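Local coordinates for protein putative uronate isomerase (Thermotoga maritima, PDB 4NAR) that is of unproven function but may act as a lactate racemase, at residues V32-T37 and A144-N149; E79-K84 and V94-H99; I264-R269 and M405-L410. All blocks are in the same frame, centred on the assembly; numbering follows the deposited sequence.

Interaction 1: residues V32-T37 and A144-N149; sequences VLVVHT and AIFFIN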
loop_
_atom_site.group_PDB
_atom_site.type_symbol
_atom_site.label_atom_id
_atom_site.label_comp_id
_atom_site.label_asym_id
_atom_site.label_seq_id
_atom_site.Cartn_x
_atom_site.Cartn_y
_atom_site.Cartn_z
ATOM N N VAL A 32 -4.492 11.855 22.548
ATOM C CA VAL A 32 -3.532 11.522 21.504
ATOM C C VAL A 32 -4.183 10.627 20.434
ATOM O O VAL A 32 -5.084 9.844 20.738
ATOM C CB VAL A 32 -2.318 10.804 22.145
ATOM C CG1 VAL A 32 -1.875 9.586 21.350
ATOM C CG2 VAL A 32 -1.171 11.777 22.372
ATOM N N LEU A 33 -3.742 10.751 19.181
ATOM C CA LEU A 33 -4.219 9.873 18.111
ATOM C C LEU A 33 -3.054 9.145 17.454
ATOM O O LEU A 33 -2.047 9.774 17.068
ATOM C CB LEU A 33 -4.995 10.664 17.046
ATOM C CG LEU A 33 -5.499 9.916 15.797
ATOM C CD1 LEU A 33 -6.485 8.809 16.169
ATOM C CD2 LEU A 33 -6.139 10.865 14.791
ATOM N N VAL A 34 -3.189 7.825 17.321
ATOM C CA VAL A 34 -2.192 7.039 16.610
ATOM C C VAL A 34 -2.802 6.445 15.350
ATOM O O VAL A 34 -3.710 5.603 15.412
ATOM C CB VAL A 34 -1.563 5.919 17.494
ATOM C CG1 VAL A 34 -0.575 5.070 16.674
ATOM C CG2 VAL A 34 -0.870 6.522 18.705
ATOM N N VAL A 35 -2.296 6.900 14.205
ATOM C CA VAL A 35 -2.678 6.372 12.902
ATOM C C VAL A 35 -1.653 5.293 12.514
ATOM O O VAL A 35 -0.437 5.545 12.533
ATOM C CB VAL A 35 -2.757 7.510 11.838
ATOM C CG1 VAL A 35 -3.144 6.956 10.479
ATOM C CG2 VAL A 35 -3.767 8.589 12.270
ATOM N N HIS A 36 -2.142 4.091 12.187
ATOM C CA HIS A 36 -1.276 2.928 11.969
ATOM C C HIS A 36 -1.668 2.154 10.713
ATOM O O HIS A 36 -2.768 2.339 10.176
ATOM C CB HIS A 36 -1.336 1.971 13.176
ATOM C CG HIS A 36 -2.732 1.522 13.518
ATOM N ND1 HIS A 36 -3.324 0.422 12.939
ATOM C CD2 HIS A 36 -3.648 2.047 14.372
ATOM C CE1 HIS A 36 -4.555 0.287 13.418
ATOM N NE2 HIS A 36 -4.772 1.254 14.287
ATOM N N THR A 37 -0.761 1.278 10.273
ATOM C CA THR A 37 -0.990 0.379 9.144
ATOM C C THR A 37 -1.962 -0.733 9.553
ATOM O O THR A 37 -2.263 -0.909 10.753
ATOM C CB THR A 37 0.347 -0.250 8.653
ATOM O OG1 THR A 37 0.939 -1.027 9.708
ATOM C CG2 THR A 37 1.341 0.838 8.220
ATOM N N ALA A 144 -1.522 15.540 20.106
ATOM C CA ALA A 144 -0.518 15.017 19.195
ATOM C C ALA A 144 -1.114 13.906 18.357
ATOM O O ALA A 144 -1.991 13.154 18.816
ATOM C CB ALA A 144 0.713 14.523 19.945
ATOM N N ILE A 145 -0.646 13.827 17.115
ATOM C CA ILE A 145 -1.036 12.756 16.220
ATOM C C ILE A 145 0.229 12.078 15.724
ATOM O O ILE A 145 1.123 12.734 15.174
ATOM C CB ILE A 145 -1.825 13.280 15.030
ATOM C CG1 ILE A 145 -2.997 14.134 15.515
ATOM C CG2 ILE A 145 -2.329 12.106 14.195
ATOM C CD1 ILE A 145 -3.944 14.573 14.403
ATOM N N PHE A 146 0.301 10.766 15.921
ATOM C CA PHE A 146 1.481 9.994 15.576
ATOM C C PHE A 146 1.129 9.084 14.431
ATOM O O PHE A 146 0.223 8.265 14.537
ATOM C CB PHE A 146 1.907 9.160 16.775
ATOM C CG PHE A 146 2.118 9.974 18.020
ATOM C CD1 PHE A 146 1.116 10.077 18.971
ATOM C CD2 PHE A 146 3.320 10.653 18.230
ATOM C CE1 PHE A 146 1.307 10.836 20.127
ATOM C CE2 PHE A 146 3.515 11.413 19.372
ATOM C CZ PHE A 146 2.508 11.502 20.327
ATOM N N PHE A 147 1.825 9.236 13.323
ATOM C CA PHE A 147 1.578 8.383 12.181
ATOM C C PHE A 147 2.730 7.370 12.094
ATOM O O PHE A 147 3.858 7.735 11.738
ATOM C CB PHE A 147 1.542 9.209 10.894
ATOM C CG PHE A 147 0.461 10.267 10.851
ATOM C CD1 PHE A 147 -0.722 10.046 10.141
ATOM C CD2 PHE A 147 0.643 11.508 11.483
ATOM C CE1 PHE A 147 -1.720 11.040 10.074
ATOM C CE2 PHE A 147 -0.341 12.499 11.423
ATOM C CZ PHE A 147 -1.519 12.269 10.712
ATOM N N ILE A 148 2.457 6.111 12.425
ATOM C CA ILE A 148 3.467 5.064 12.296
ATOM C C ILE A 148 3.307 4.450 10.906
ATOM O O ILE A 148 2.380 3.665 10.642
ATOM C CB ILE A 148 3.310 3.975 13.382
ATOM C CG1 ILE A 148 3.212 4.620 14.772
ATOM C CG2 ILE A 148 4.467 2.983 13.314
ATOM C CD1 ILE A 148 2.875 3.641 15.892
ATOM N N ASN A 149 4.197 4.821 9.996
ATOM C CA ASN A 149 4.087 4.352 8.617
ATOM C C ASN A 149 5.306 3.500 8.251
ATOM O O ASN A 149 6.264 3.425 9.018
ATOM C CB ASN A 149 3.936 5.559 7.682
ATOM C CG ASN A 149 5.030 6.614 7.907
ATOM O OD1 ASN A 149 6.013 6.658 7.163
ATOM N ND2 ASN A 149 4.852 7.474 8.929
HETATM O O HOH W 1 1.532 1.453 11.812
#

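Interaction 2: residues E79-K84 and V94-H99; sequences EEFEKK and VFFHNH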
loop_
_atom_site.group_PDB
_atom_site.type_symbol
_atom_site.label_atom_id
_atom_site.label_comp_id
_atom_site.label_asym_id
_atom_site.label_seq_id
_atom_site.Cartn_x
_atom_site.Cartn_y
_atom_site.Cartn_z
ATOM N N GLU A 79 -9.455 -7.599 17.902
ATOM C CA GLU A 79 -8.319 -8.470 18.161
ATOM C C GLU A 79 -7.124 -8.148 17.249
ATOM O O GLU A 79 -5.977 -8.168 17.696
ATOM C CB GLU A 79 -8.734 -9.941 18.059
ATOM C CG GLU A 79 -7.721 -10.807 17.366
ATOM C CD GLU A 79 -8.062 -11.031 15.903
ATOM O OE1 GLU A 79 -9.263 -10.958 15.550
ATOM O OE2 GLU A 79 -7.132 -11.295 15.106
ATOM N N GLU A 80 -7.397 -7.821 15.988
ATOM C CA GLU A 80 -6.336 -7.443 15.052
ATOM C C GLU A 80 -5.637 -6.122 15.430
ATOM O O GLU A 80 -4.429 -5.980 15.210
ATOM C CB GLU A 80 -6.869 -7.377 13.614
ATOM C CG GLU A 80 -7.427 -8.691 13.095
ATOM C CD GLU A 80 -7.963 -8.564 11.678
ATOM O OE1 GLU A 80 -7.384 -9.204 10.774
ATOM O OE2 GLU A 80 -8.960 -7.825 11.460
ATOM N N PHE A 81 -6.385 -5.161 15.984
ATOM C CA PHE A 81 -5.769 -3.930 16.495
ATOM C C PHE A 81 -4.790 -4.290 17.599
ATOM O O PHE A 81 -3.673 -3.764 17.651
ATOM C CB PHE A 81 -6.805 -2.956 17.088
ATOM C CG PHE A 81 -7.601 -2.177 16.057
ATOM C CD1 PHE A 81 -7.139 -0.948 15.566
ATOM C CD2 PHE A 81 -8.837 -2.643 15.610
ATOM C CE1 PHE A 81 -7.892 -0.206 14.621
ATOM C CE2 PHE A 81 -9.597 -1.909 14.662
ATOM C CZ PHE A 81 -9.126 -0.698 14.172
ATOM N N GLU A 82 -5.232 -5.167 18.500
ATOM C CA GLU A 82 -4.402 -5.633 19.603
ATOM C C GLU A 82 -3.097 -6.220 19.094
ATOM O O GLU A 82 -2.025 -5.856 19.575
ATOM C CB GLU A 82 -5.131 -6.697 20.416
ATOM C CG GLU A 82 -6.399 -6.214 21.101
ATOM C CD GLU A 82 -7.028 -7.290 21.973
ATOM O OE1 GLU A 82 -7.906 -8.023 21.477
ATOM O OE2 GLU A 82 -6.650 -7.403 23.157
ATOM N N LYS A 83 -3.194 -7.129 18.124
ATOM C CA LYS A 83 -2.009 -7.740 17.542
ATOM C C LYS A 83 -1.107 -6.688 16.900
ATOM O O LYS A 83 0.114 -6.700 17.096
ATOM C CB LYS A 83 -2.379 -8.838 16.529
ATOM C CG LYS A 83 -1.167 -9.364 15.730
ATOM C CD LYS A 83 -1.341 -10.795 15.225
ATOM C CE LYS A 83 -2.374 -10.898 14.090
ATOM N NZ LYS A 83 -2.423 -12.277 13.490
ATOM N N LYS A 84 -1.707 -5.774 16.145
ATOM C CA LYS A 84 -0.942 -4.750 15.429
ATOM C C LYS A 84 -0.224 -3.775 16.365
ATOM O O LYS A 84 0.915 -3.357 16.107
ATOM C CB LYS A 84 -1.863 -3.967 14.485
ATOM C CG LYS A 84 -1.202 -2.773 13.828
ATOM C CD LYS A 84 0.056 -3.190 13.082
ATOM C CE LYS A 84 -0.136 -3.010 11.603
ATOM N NZ LYS A 84 -0.159 -4.269 10.877
ATOM N N VAL A 94 -7.924 3.633 26.044
ATOM C CA VAL A 94 -7.596 3.158 24.697
ATOM C C VAL A 94 -8.842 2.937 23.830
ATOM O O VAL A 94 -9.775 2.232 24.227
ATOM C CB VAL A 94 -6.736 1.877 24.757
ATOM C CG1 VAL A 94 -6.400 1.381 23.363
ATOM C CG2 VAL A 94 -5.462 2.156 25.547
ATOM N N PHE A 95 -8.853 3.550 22.646
ATOM C CA PHE A 95 -10.003 3.472 21.745
ATOM C C PHE A 95 -9.563 3.226 20.303
ATOM O O PHE A 95 -8.982 4.112 19.669
ATOM C CB PHE A 95 -10.820 4.766 21.807
ATOM C CG PHE A 95 -11.279 5.136 23.199
ATOM C CD1 PHE A 95 -10.517 5.982 23.994
ATOM C CD2 PHE A 95 -12.475 4.636 23.714
ATOM C CE1 PHE A 95 -10.935 6.332 25.275
ATOM C CE2 PHE A 95 -12.907 4.986 25.001
ATOM C CZ PHE A 95 -12.133 5.829 25.782
ATOM N N PHE A 96 -9.836 2.026 19.793
ATOM C CA PHE A 96 -9.527 1.696 18.405
ATOM C C PHE A 96 -10.595 2.274 17.490
ATOM O O PHE A 96 -11.771 2.317 17.859
ATOM C CB PHE A 96 -9.500 0.178 18.194
ATOM C CG PHE A 96 -8.533 -0.553 19.092
ATOM C CD1 PHE A 96 -7.231 -0.092 19.260
ATOM C CD2 PHE A 96 -8.932 -1.709 19.784
ATOM C CE1 PHE A 96 -6.324 -0.788 20.107
ATOM C CE2 PHE A 96 -8.043 -2.403 20.619
ATOM C CZ PHE A 96 -6.738 -1.945 20.785
ATOM N N HIS A 97 -10.193 2.696 16.292
ATOM C CA HIS A 97 -11.149 3.124 15.274
ATOM C C HIS A 97 -10.777 2.514 13.922
ATOM O O HIS A 97 -9.603 2.486 13.526
ATOM C CB HIS A 97 -11.215 4.661 15.137
ATOM C CG HIS A 97 -11.491 5.388 16.427
ATOM N ND1 HIS A 97 -12.765 5.654 16.867
ATOM C CD2 HIS A 97 -10.644 5.910 17.349
ATOM C CE1 HIS A 97 -12.701 6.313 18.024
ATOM N NE2 HIS A 97 -11.433 6.477 18.333
ATOM N N ASN A 98 -11.782 2.016 13.216
ATOM C CA ASN A 98 -11.594 1.739 11.805
ATOM C C ASN A 98 -11.806 3.029 11.002
ATOM O O ASN A 98 -12.511 3.958 11.450
ATOM C CB ASN A 98 -12.549 0.642 11.313
ATOM C CG ASN A 98 -12.021 -0.756 11.580
ATOM O OD1 ASN A 98 -11.128 -1.248 10.881
ATOM N ND2 ASN A 98 -12.573 -1.409 12.601
ATOM N N HIS A 99 -11.174 3.090 9.833
ATOM C CA HIS A 99 -11.433 4.164 8.876
ATOM C C HIS A 99 -12.730 3.801 8.135
ATOM O O HIS A 99 -13.093 2.628 8.082
ATOM C CB HIS A 99 -10.243 4.315 7.909
ATOM C CG HIS A 99 -10.447 5.370 6.862
ATOM N ND1 HIS A 99 -11.024 6.584 7.124
ATOM C CD2 HIS A 99 -10.124 5.372 5.534
ATOM C CE1 HIS A 99 -11.070 7.304 6.004
ATOM N NE2 HIS A 99 -10.525 6.586 5.039
#

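Interaction 3: residues I264-R269 and M405-L410; sequences IDRPLR and MDEDSL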
loop_
_atom_site.group_PDB
_atom_site.type_symbol
_atom_site.label_atom_id
_atom_site.label_comp_id
_atom_site.label_asym_id
_atom_site.label_seq_id
_atom_site.Cartn_x
_atom_site.Cartn_y
_atom_site.Cartn_z
ATOM N N ILE A 264 18.665 -10.468 -10.297
ATOM C CA ILE A 264 18.873 -11.724 -11.008
ATOM C C ILE A 264 19.547 -11.410 -12.333
ATOM O O ILE A 264 19.549 -10.263 -12.774
ATOM C CB ILE A 264 17.553 -12.472 -11.261
ATOM C CG1 ILE A 264 16.668 -11.678 -12.224
ATOM C CG2 ILE A 264 16.854 -12.760 -9.943
ATOM C CD1 ILE A 264 15.376 -12.376 -12.608
ATOM N N ASP A 265 20.116 -12.420 -12.975
ATOM C CA ASP A 265 20.899 -12.175 -14.188
ATOM C C ASP A 265 20.229 -12.678 -15.475
ATOM O O ASP A 265 20.570 -12.230 -16.580
ATOM C CB ASP A 265 22.306 -12.759 -14.034
ATOM C CG ASP A 265 22.359 -13.865 -13.003
ATOM O OD1 ASP A 265 21.815 -14.961 -13.277
ATOM O OD2 ASP A 265 22.933 -13.631 -11.915
ATOM N N ARG A 266 19.272 -13.589 -15.326
ATOM C CA ARG A 266 18.527 -14.101 -16.467
ATOM C C ARG A 266 17.053 -13.820 -16.258
ATOM O O ARG A 266 16.559 -13.938 -15.135
ATOM C CB ARG A 266 18.727 -15.610 -16.574
ATOM C CG ARG A 266 18.556 -16.195 -17.972
ATOM C CD ARG A 266 19.344 -17.502 -18.088
ATOM N NE ARG A 266 20.441 -17.523 -17.118
ATOM C CZ ARG A 266 20.529 -18.379 -16.102
ATOM N NH1 ARG A 266 19.595 -19.311 -15.933
ATOM N NH2 ARG A 266 21.556 -18.309 -15.262
ATOM N N PRO A 267 16.343 -13.447 -17.335
ATOM C CA PRO A 267 14.878 -13.333 -17.276
ATOM C C PRO A 267 14.242 -14.642 -16.795
ATOM O O PRO A 267 14.753 -15.727 -17.112
ATOM C CB PRO A 267 14.495 -13.066 -18.736
ATOM C CG PRO A 267 15.716 -12.353 -19.309
ATOM C CD PRO A 267 16.890 -13.028 -18.642
ATOM N N LEU A 268 13.148 -14.551 -16.041
ATOM C CA LEU A 268 12.505 -15.752 -15.508
ATOM C C LEU A 268 11.440 -16.301 -16.450
ATOM O O LEU A 268 10.680 -15.534 -17.045
ATOM C CB LEU A 268 11.869 -15.469 -14.146
ATOM C CG LEU A 268 12.794 -15.047 -13.003
ATOM C CD1 LEU A 268 11.970 -14.809 -11.735
ATOM C CD2 LEU A 268 13.885 -16.097 -12.777
ATOM N N ARG A 269 11.370 -17.624 -16.575
ATOM C CA ARG A 269 10.295 -18.244 -17.343
ATOM C C ARG A 269 9.139 -18.615 -16.405
ATOM O O ARG A 269 7.973 -18.654 -16.808
ATOM C CB ARG A 269 10.810 -19.450 -18.143
ATOM C CG ARG A 269 9.960 -20.713 -17.991
ATOM C CD ARG A 269 9.836 -21.510 -19.293
ATOM N NE ARG A 269 9.197 -20.746 -20.373
ATOM C CZ ARG A 269 7.888 -20.484 -20.463
ATOM N NH1 ARG A 269 7.037 -20.903 -19.524
ATOM N NH2 ARG A 269 7.430 -19.788 -21.500
HETATM N N MSE A 405 12.946 -25.415 -9.116
HETATM C CA MSE A 405 14.367 -25.176 -8.836
HETATM C C MSE A 405 15.244 -25.194 -10.084
HETATM O O MSE A 405 16.465 -25.047 -9.998
HETATM C CB MSE A 405 14.900 -26.208 -7.845
HETATM C CG MSE A 405 13.845 -26.764 -6.904
HETATM SE SE MSE A 405 14.354 -26.587 -5.018
HETATM C CE MSE A 405 13.625 -24.795 -4.654
ATOM N N ASP A 406 14.619 -25.387 -11.237
ATOM C CA ASP A 406 15.317 -25.355 -12.519
ATOM C C ASP A 406 15.939 -23.975 -12.762
ATOM O O ASP A 406 15.592 -22.995 -12.087
ATOM C CB ASP A 406 14.341 -25.715 -13.633
ATOM C CG ASP A 406 12.896 -25.709 -13.153
ATOM O OD1 ASP A 406 12.193 -24.700 -13.394
ATOM O OD2 ASP A 406 12.463 -26.704 -12.519
ATOM N N GLU A 407 16.863 -23.899 -13.714
ATOM C CA GLU A 407 17.650 -22.677 -13.894
ATOM C C GLU A 407 16.832 -21.384 -14.050
ATOM O O GLU A 407 17.231 -20.345 -13.511
ATOM C CB GLU A 407 18.644 -22.832 -15.047
ATOM C CG GLU A 407 18.002 -22.915 -16.416
ATOM C CD GLU A 407 18.985 -23.329 -17.492
ATOM O OE1 GLU A 407 19.579 -24.424 -17.364
ATOM O OE2 GLU A 407 19.164 -22.559 -18.463
ATOM N N ASP A 408 15.700 -21.436 -14.759
ATOM C CA ASP A 408 14.925 -20.217 -15.006
ATOM C C ASP A 408 13.544 -20.173 -14.317
ATOM O O ASP A 408 12.597 -19.540 -14.805
ATOM C CB ASP A 408 14.820 -19.940 -16.508
ATOM C CG ASP A 408 16.157 -19.525 -17.114
ATOM O OD1 ASP A 408 17.078 -19.185 -16.339
ATOM O OD2 ASP A 408 16.292 -19.528 -18.360
ATOM N N SER A 409 13.444 -20.839 -13.171
ATOM C CA SER A 409 12.269 -20.720 -12.322
ATOM C C SER A 409 12.672 -20.173 -10.958
ATOM O O SER A 409 13.841 -20.237 -10.574
ATOM C CB SER A 409 11.559 -22.063 -12.171
ATOM O OG SER A 409 11.214 -22.583 -13.443
ATOM N N LEU A 410 11.706 -19.630 -10.227
ATOM C CA LEU A 410 11.989 -19.053 -8.921
ATOM C C LEU A 410 10.824 -19.234 -7.951
ATOM O O LEU A 410 9.669 -18.926 -8.271
ATOM C CB LEU A 410 12.328 -17.563 -9.048
ATOM C CG LEU A 410 13.760 -17.133 -8.691
ATOM C CD1 LEU A 410 13.766 -15.701 -8.169
ATOM C CD2 LEU A 410 14.443 -18.090 -7.695
#

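Interaction 1: residues V32-T37 and A144-N149
V35 and F147 lie side by side, pointing the same way, on one face of a mixed beta sheet in which strands 31-36 and 144-150 run parallel. V35 CB sits 3.7 Å from F147 CD1. V35 CG1, anti to the backbone N (chi1 180°), lies near F147 CD1, and CG2 near CE1. On the same face L33 CD2 meets I145 CG2 at 4.1 Å. The other face carries V32, V34, A144, F146 and I148. V32 crosses F146 at about a right angle and presents both methyls to the ring edge: CG2 is 3.5 Å from F146 CE1, and CG1 is 3.6 Å from the same atom. An alanine in place of V32 would probably open a gap at this edge and leave the F146 ring freer to turn. V34 CG1 touches I148 CD1 at 3.8 Å. Four backbone bonds join the strands: L33 N to A144 O, F146 N to L33 O, V35 N to F146 O and I148 N to V35 O. Past them the chains spread, and a bridging water accepts from T37 N at 2.8 Å and donates to I148 O at 2.6 Å. The T37 hydroxyl bonds D43, and N149 OD1 accepts from G162 N. The pair lies inside the sheet, between strands 63-68 and 217-227. Helix 45-58 packs on F146 and I148, while F245 of helix 241-259 meets F147 edge-to-face.

Interaction 2: residues E79-K84 and V94-H99
Helix 79-84 runs across strand 94-97 at 112°, and F81 and F96 bridge the 9.6 Å between their axes. Both CB atoms point toward the other segment. The two side chains slide past each other in opposite directions, so each ring comes to rest against the root of the other. F81 CB lies over the centre of the F96 ring, 3.4 Å from its centroid. F96 CB lies likewise over the F81 ring, 3.6 Å from the centroid. These are two reciprocal CH-pi contacts. The ring planes are near parallel, 11° apart, but so displaced that the rings barely overlap. In both residues CG is anti to the carbonyl carbon (chi1 -77° in F81), which puts CG beside the backbone N. The helix belongs to the beta-alpha-beta unit of strand 63-68, helix 78-85 and strand 94-97, the last being an outermost strand of the sheet. F81 and F96 also both touch T66 of strand 63-68. At its far end the F81 ring reaches H97 and N98: H97 O is 3.3 Å from F81 CZ, near the ring plane. N98 ND2 comes to the same edge, 3.7 Å from F81 CE2, with the amide turned steeply to the ring. N98 OD1 is bonded to M76 N, which helps fix the amide. On the helix, E82 lays its CG 4.2 Å from F96 CE2 and sends its carboxylate on to a salt bridge with R89.

Interaction 3: residues I264-R269 and M405-L410
R266 and D408 form a salt bridge where two loops lead into neighbouring parallel strands, 268-274 and 409-412, the second an outermost strand of a five-stranded parallel sheet. The loop before 409-412 closes with a type I beta turn from D406 to S409, and D408 stands in that turn. Along the first segment, I264 packs on Y420 and L422 of strand 419-422. D265 adds a long ion pair to R266, charges only, so D265, R266 and D408 make a small salt-bridge network at the surface. R266 makes the charged contact. Its CG is anti to the backbone N (chi1 -154°), and the chain then bends at chi3. NH1 meets D408 OD1 at 2.6 Å on the syn side but somewhat out of the carboxylate plane, and the bond is bent, with 132° at the hydrogen. Guanidinium and carboxylate planes are 42° apart. The aliphatic part of R266 joins in, with CD 3.3 Å from D408 OD1. The same NH1 lies 3.5 Å from E407 O. This positive charge would probably ease the meeting of two acceptors, E407 O and D408 OD1, 3.1 Å apart. E407 OE2, further off and well to one side of the guanidinium plane, probably adds only a weak electrostatic attraction. At L268 the contact becomes apolar: L268 CD1 rests 3.9 Å from L410 CB, and L410 also touches Y420. L268 and R269 bond through their backbones to V297, A299 and Q303 as well, which ties this corner to the sheet. At the end of the segment R269 CB lies 3.8 Å from D408 O, and R269 N donates to that same oxygen at 2.9 Å, in the carbonyl plane.

Interactions 1 and 2 serve the same sheet, their centres about 12 Å apart, and interaction 2 is nested in the loop that interaction 1 closes. They touch directly: H36 packs against F81, and T37 and H36 against K84. Interaction 1 is wholly buried and combines regular strand pairing with aliphatic and aromatic packing. Interaction 2 lies nearer the surface, at the sheet's edge strand, and joins helix to strand by ring contacts without a hydrogen bond between its segments. Interaction 3 stands apart, its centre about 41 Å from either of the others, on the opposite side of the chain's centre. It belongs to another sheet and combines a surface salt bridge with one backbone bond and a leucine pair.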